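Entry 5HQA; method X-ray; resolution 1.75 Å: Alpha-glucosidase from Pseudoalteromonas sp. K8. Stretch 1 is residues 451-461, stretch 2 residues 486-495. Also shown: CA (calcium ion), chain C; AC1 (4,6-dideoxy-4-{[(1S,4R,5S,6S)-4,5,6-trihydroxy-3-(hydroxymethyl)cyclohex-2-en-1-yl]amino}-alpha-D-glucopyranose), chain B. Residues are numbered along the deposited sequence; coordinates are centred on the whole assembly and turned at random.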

# COMPACT_ATOMS: atom_id res chain seq x y z
N TRP A 451 -10.70 -5.05 -3.36
CA TRP A 451 -9.69 -4.01 -3.55
C TRP A 451 -8.35 -4.61 -3.13
O TRP A 451 -7.87 -4.42 -2.01
CB TRP A 451 -10.03 -2.75 -2.75
CG TRP A 451 -9.46 -1.50 -3.35
CD1 TRP A 451 -8.55 -1.42 -4.37
CD2 TRP A 451 -9.78 -0.15 -2.99
NE1 TRP A 451 -8.28 -0.10 -4.66
CE2 TRP A 451 -9.03 0.70 -3.83
CE3 TRP A 451 -10.64 0.42 -2.05
CZ2 TRP A 451 -9.10 2.09 -3.76
CZ3 TRP A 451 -10.72 1.81 -1.98
CH2 TRP A 451 -9.96 2.62 -2.83
N ILE A 452 -7.74 -5.35 -4.05
CA ILE A 452 -6.72 -6.31 -3.63
C ILE A 452 -5.35 -5.66 -3.45
O ILE A 452 -4.58 -6.09 -2.58
CB ILE A 452 -6.66 -7.50 -4.60
CG1 ILE A 452 -6.46 -7.03 -6.04
CG2 ILE A 452 -7.94 -8.31 -4.49
CD1 ILE A 452 -6.30 -8.17 -7.02
N THR A 453 -5.02 -4.64 -4.23
CA THR A 453 -3.69 -4.05 -4.12
C THR A 453 -3.70 -2.69 -4.82
O THR A 453 -4.70 -2.28 -5.42
CB THR A 453 -2.63 -5.00 -4.69
OG1 THR A 453 -1.32 -4.59 -4.27
CG2 THR A 453 -2.68 -5.04 -6.23
N ARG A 454 -2.58 -1.98 -4.71
CA ARG A 454 -2.43 -0.69 -5.36
C ARG A 454 -0.95 -0.36 -5.46
O ARG A 454 -0.11 -1.02 -4.86
CB ARG A 454 -3.18 0.41 -4.60
CG ARG A 454 -2.47 0.87 -3.31
CD ARG A 454 -3.46 1.60 -2.40
NE ARG A 454 -4.54 0.70 -2.01
CZ ARG A 454 -5.80 1.09 -1.82
NH1 ARG A 454 -6.15 2.36 -1.98
NH2 ARG A 454 -6.72 0.19 -1.46
N GLU A 455 -0.65 0.67 -6.24
CA GLU A 455 0.73 1.13 -6.33
C GLU A 455 0.95 2.22 -5.28
O GLU A 455 1.17 1.90 -4.11
CB GLU A 455 1.02 1.61 -7.76
CG GLU A 455 2.50 1.79 -8.05
CD GLU A 455 2.74 2.19 -9.50
OE1 GLU A 455 2.20 3.23 -9.94
OE2 GLU A 455 3.45 1.44 -10.21
N GLY A 456 0.88 3.50 -5.65
CA GLY A 456 0.95 4.54 -4.63
C GLY A 456 2.31 4.70 -3.97
O GLY A 456 2.39 4.99 -2.76
N ALA A 457 3.38 4.52 -4.74
CA ALA A 457 4.78 4.59 -4.36
C ALA A 457 5.57 4.27 -5.63
O ALA A 457 5.01 3.76 -6.60
CB ALA A 457 5.14 3.59 -3.24
N ARG A 458 6.86 4.57 -5.61
CA ARG A 458 7.71 4.18 -6.72
C ARG A 458 7.93 2.67 -6.71
O ARG A 458 8.50 2.13 -5.75
CB ARG A 458 9.05 4.92 -6.65
CG ARG A 458 8.95 6.37 -7.10
CD ARG A 458 10.28 7.11 -6.91
NE ARG A 458 11.39 6.48 -7.63
CZ ARG A 458 12.21 7.12 -8.46
NH1 ARG A 458 12.06 8.43 -8.70
NH2 ARG A 458 13.20 6.46 -9.05
N GLY A 459 7.48 2.00 -7.77
CA GLY A 459 7.74 0.59 -7.96
C GLY A 459 8.78 0.32 -9.03
O GLY A 459 9.59 1.19 -9.38
N GLN A 460 8.75 -0.91 -9.56
CA GLN A 460 9.75 -1.36 -10.52
C GLN A 460 9.82 -0.48 -11.76
O GLN A 460 10.89 -0.36 -12.38
CB GLN A 460 9.43 -2.80 -10.93
CG GLN A 460 10.54 -3.51 -11.68
CD GLN A 460 11.59 -4.07 -10.73
OE1 GLN A 460 12.62 -3.43 -10.48
NE2 GLN A 460 11.33 -5.26 -10.19
N GLU A 461 8.69 0.12 -12.17
CA GLU A 461 8.68 0.89 -13.41
C GLU A 461 9.71 2.01 -13.40
O GLU A 461 10.28 2.34 -14.44
CB GLU A 461 7.29 1.45 -13.68
CG GLU A 461 6.77 2.35 -12.55
CD GLU A 461 5.46 3.03 -12.91
OE1 GLU A 461 5.06 2.95 -14.08
OE2 GLU A 461 4.85 3.67 -12.02
N GLY A 486 -0.46 -1.09 3.66
CA GLY A 486 -1.09 -2.27 3.09
C GLY A 486 -0.35 -2.77 1.85
O GLY A 486 0.74 -2.29 1.53
N PRO A 487 -0.95 -3.73 1.13
CA PRO A 487 -0.22 -4.38 0.02
C PRO A 487 0.15 -3.41 -1.10
O PRO A 487 -0.52 -2.40 -1.34
CB PRO A 487 -1.20 -5.45 -0.47
CG PRO A 487 -2.55 -5.05 0.09
CD PRO A 487 -2.25 -4.36 1.39
N MET A 488 1.23 -3.74 -1.80
CA MET A 488 1.68 -2.92 -2.92
C MET A 488 1.96 -3.79 -4.13
O MET A 488 2.63 -4.83 -4.00
CB MET A 488 2.93 -2.12 -2.58
CG MET A 488 3.45 -1.32 -3.78
SD MET A 488 4.99 -0.48 -3.44
CE MET A 488 5.30 0.35 -5.01
N ASP A 489 1.46 -3.37 -5.29
CA ASP A 489 1.79 -3.96 -6.59
C ASP A 489 3.11 -3.35 -7.07
O ASP A 489 3.14 -2.38 -7.83
CB ASP A 489 0.65 -3.71 -7.58
CG ASP A 489 0.86 -4.40 -8.93
OD1 ASP A 489 1.29 -5.59 -8.95
OD2 ASP A 489 0.55 -3.77 -9.98
N PHE A 490 4.22 -3.92 -6.59
CA PHE A 490 5.56 -3.41 -6.92
C PHE A 490 6.06 -3.88 -8.28
O PHE A 490 6.93 -3.23 -8.87
CB PHE A 490 6.55 -3.83 -5.82
CG PHE A 490 7.94 -3.28 -6.01
CD1 PHE A 490 8.29 -2.04 -5.48
CD2 PHE A 490 8.90 -4.00 -6.73
CE1 PHE A 490 9.56 -1.52 -5.67
CE2 PHE A 490 10.19 -3.48 -6.93
CZ PHE A 490 10.51 -2.24 -6.40
N THR A 491 5.49 -4.97 -8.80
CA THR A 491 5.91 -5.75 -9.97
C THR A 491 7.38 -6.17 -9.82
O THR A 491 8.25 -5.69 -10.55
CB THR A 491 5.66 -5.01 -11.30
OG1 THR A 491 6.61 -3.97 -11.51
CG2 THR A 491 4.24 -4.42 -11.34
N PRO A 492 7.68 -7.10 -8.91
CA PRO A 492 9.05 -7.56 -8.72
C PRO A 492 9.48 -8.51 -9.84
O PRO A 492 8.71 -8.83 -10.75
CB PRO A 492 8.98 -8.29 -7.38
CG PRO A 492 7.60 -8.83 -7.35
CD PRO A 492 6.75 -7.76 -7.98
N GLY A 493 10.73 -8.97 -9.76
CA GLY A 493 11.16 -10.09 -10.57
C GLY A 493 11.83 -9.77 -11.90
O GLY A 493 11.66 -10.52 -12.86
N ILE A 494 12.60 -8.69 -11.97
CA ILE A 494 13.34 -8.40 -13.20
C ILE A 494 14.61 -9.24 -13.20
O ILE A 494 15.44 -9.14 -12.28
CB ILE A 494 13.66 -6.90 -13.33
CG1 ILE A 494 12.37 -6.09 -13.50
CG2 ILE A 494 14.58 -6.64 -14.52
CD1 ILE A 494 11.56 -6.49 -14.73
N PHE A 495 14.76 -10.09 -14.22
CA PHE A 495 15.91 -10.98 -14.35
C PHE A 495 16.98 -10.44 -15.29
O PHE A 495 18.16 -10.72 -15.08
CB PHE A 495 15.47 -12.35 -14.87
CG PHE A 495 15.05 -13.31 -13.79
CD1 PHE A 495 14.65 -12.84 -12.55
CD2 PHE A 495 15.07 -14.68 -14.01
CE1 PHE A 495 14.26 -13.73 -11.55
CE2 PHE A 495 14.69 -15.57 -13.02
CZ PHE A 495 14.29 -15.10 -11.78
CA CA C . 2.72 4.54 -11.75
C1 AC1 B . 4.29 8.78 -15.39
O2 AC1 B . 4.16 9.30 -13.05
C2 AC1 B . 3.60 8.45 -14.07
C4A AC1 B . 1.44 1.55 -16.39
C3 AC1 B . 3.75 6.99 -13.71
O3 AC1 B . 3.15 6.73 -12.43
C4 AC1 B . 3.14 6.14 -14.80
N4A AC1 B . 2.97 4.71 -14.40
C5 AC1 B . 4.16 6.32 -15.91
O5 AC1 B . 4.04 7.72 -16.42
C6 AC1 B . 4.01 5.38 -17.06
C1B AC1 B . 1.61 4.13 -14.68
C2B AC1 B . 1.53 2.56 -14.12
O2B AC1 B . 2.00 2.56 -12.77
C3B AC1 B . 2.23 1.68 -14.96
O3B AC1 B . 2.35 0.34 -14.42
O4 AC1 B . 2.19 0.78 -17.30
C5B AC1 B . 1.14 2.84 -16.98
C7B AC1 B . 1.22 4.17 -16.05
C6B AC1 B . 0.22 2.85 -18.21
O6B AC1 B . -1.08 2.59 -17.77
O HOH W 1 -3.36 -1.88 -1.19
O HOH W 2 4.86 -0.58 -9.10
O HOH W 3 6.10 -1.18 -11.33

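The contact between residues 451-461 and 486-495 illustrates how a strand end with the loop that follows it, and an irregular segment, can be joined by two backbone hydrogen bonds and one from a side chain, with apolar side chains and ordered waters filling the spaces between.

The first fastening lies where the strand ends. Asp489 N donates to Arg454 O at 2.9 Å, with an angle of 165° at the hydrogen, close to linear. The same carbonyl oxygen also receives a CA-H...O contact, Met488 CA to Arg454 O at 3.3 Å, so two successive residues converge on one acceptor. Proximity alone does not make such a bond: Thr453 OG1 lies 3.2 Å from Asp489 N, but the angle is poor, and the hydroxyl is hydrogen-bonded elsewhere in the structure. Its side chain still packs usefully, with Thr453 CG2 3.8 Å from Asp489 CB.

Gln460 makes the second fastening and loses the most surface to the other stretch. Its backbone N donates to Phe490 O (3.0 Å, 163°), while its side-chain NE2 donates to Thr491 O (3.1 Å, 148°), so one residue grips two consecutive carbonyls. Phe490 O is also the acceptor for Thr491 OG1 at 2.8 Å within its own stretch. The amide carbon, Gln460 CD, rests 3.5 Å from Ile494 CG1.

Between these fastenings the packing is largely apolar. The CA-to-CB bond of Met488 points away overall, yet its fully extended side chain (t at all three chi angles) brings CE to 3.7 Å from Ala457 CB and 3.8 Å from Gly459 CA. Phe490 likewise starts sideways and ends nearer, so that one face of its ring lies under Gly459 C and Gln460 N. Gly459 suits this close approach: a CB there would sit only 3.2 Å from Phe490 O.

Water extends the polar network, though Ile452 O and Arg454 N remain buried without a partner. Water 1 accepts from Arg454 NE (3.0 Å) and donates to Pro487 O (2.9 Å), linking a side chain to a carbonyl across the contact. Water 3 also bridges the stretches, accepting from Glu461 N (3.0 Å) and donating to Thr491 OG1 (2.8 Å).

The two glutamates of the first stretch show how a metal reconciles like charges. Glu455 OE2 and Glu461 OE2 are both acceptors, 3.2 Å apart and not hydrogen-bonded, but Glu455 OE1 and Glu461 OE2 each bind the calcium ion CA at 2.3 Å. AC1 O3 and O2B also coordinate CA, both at 2.3 Å.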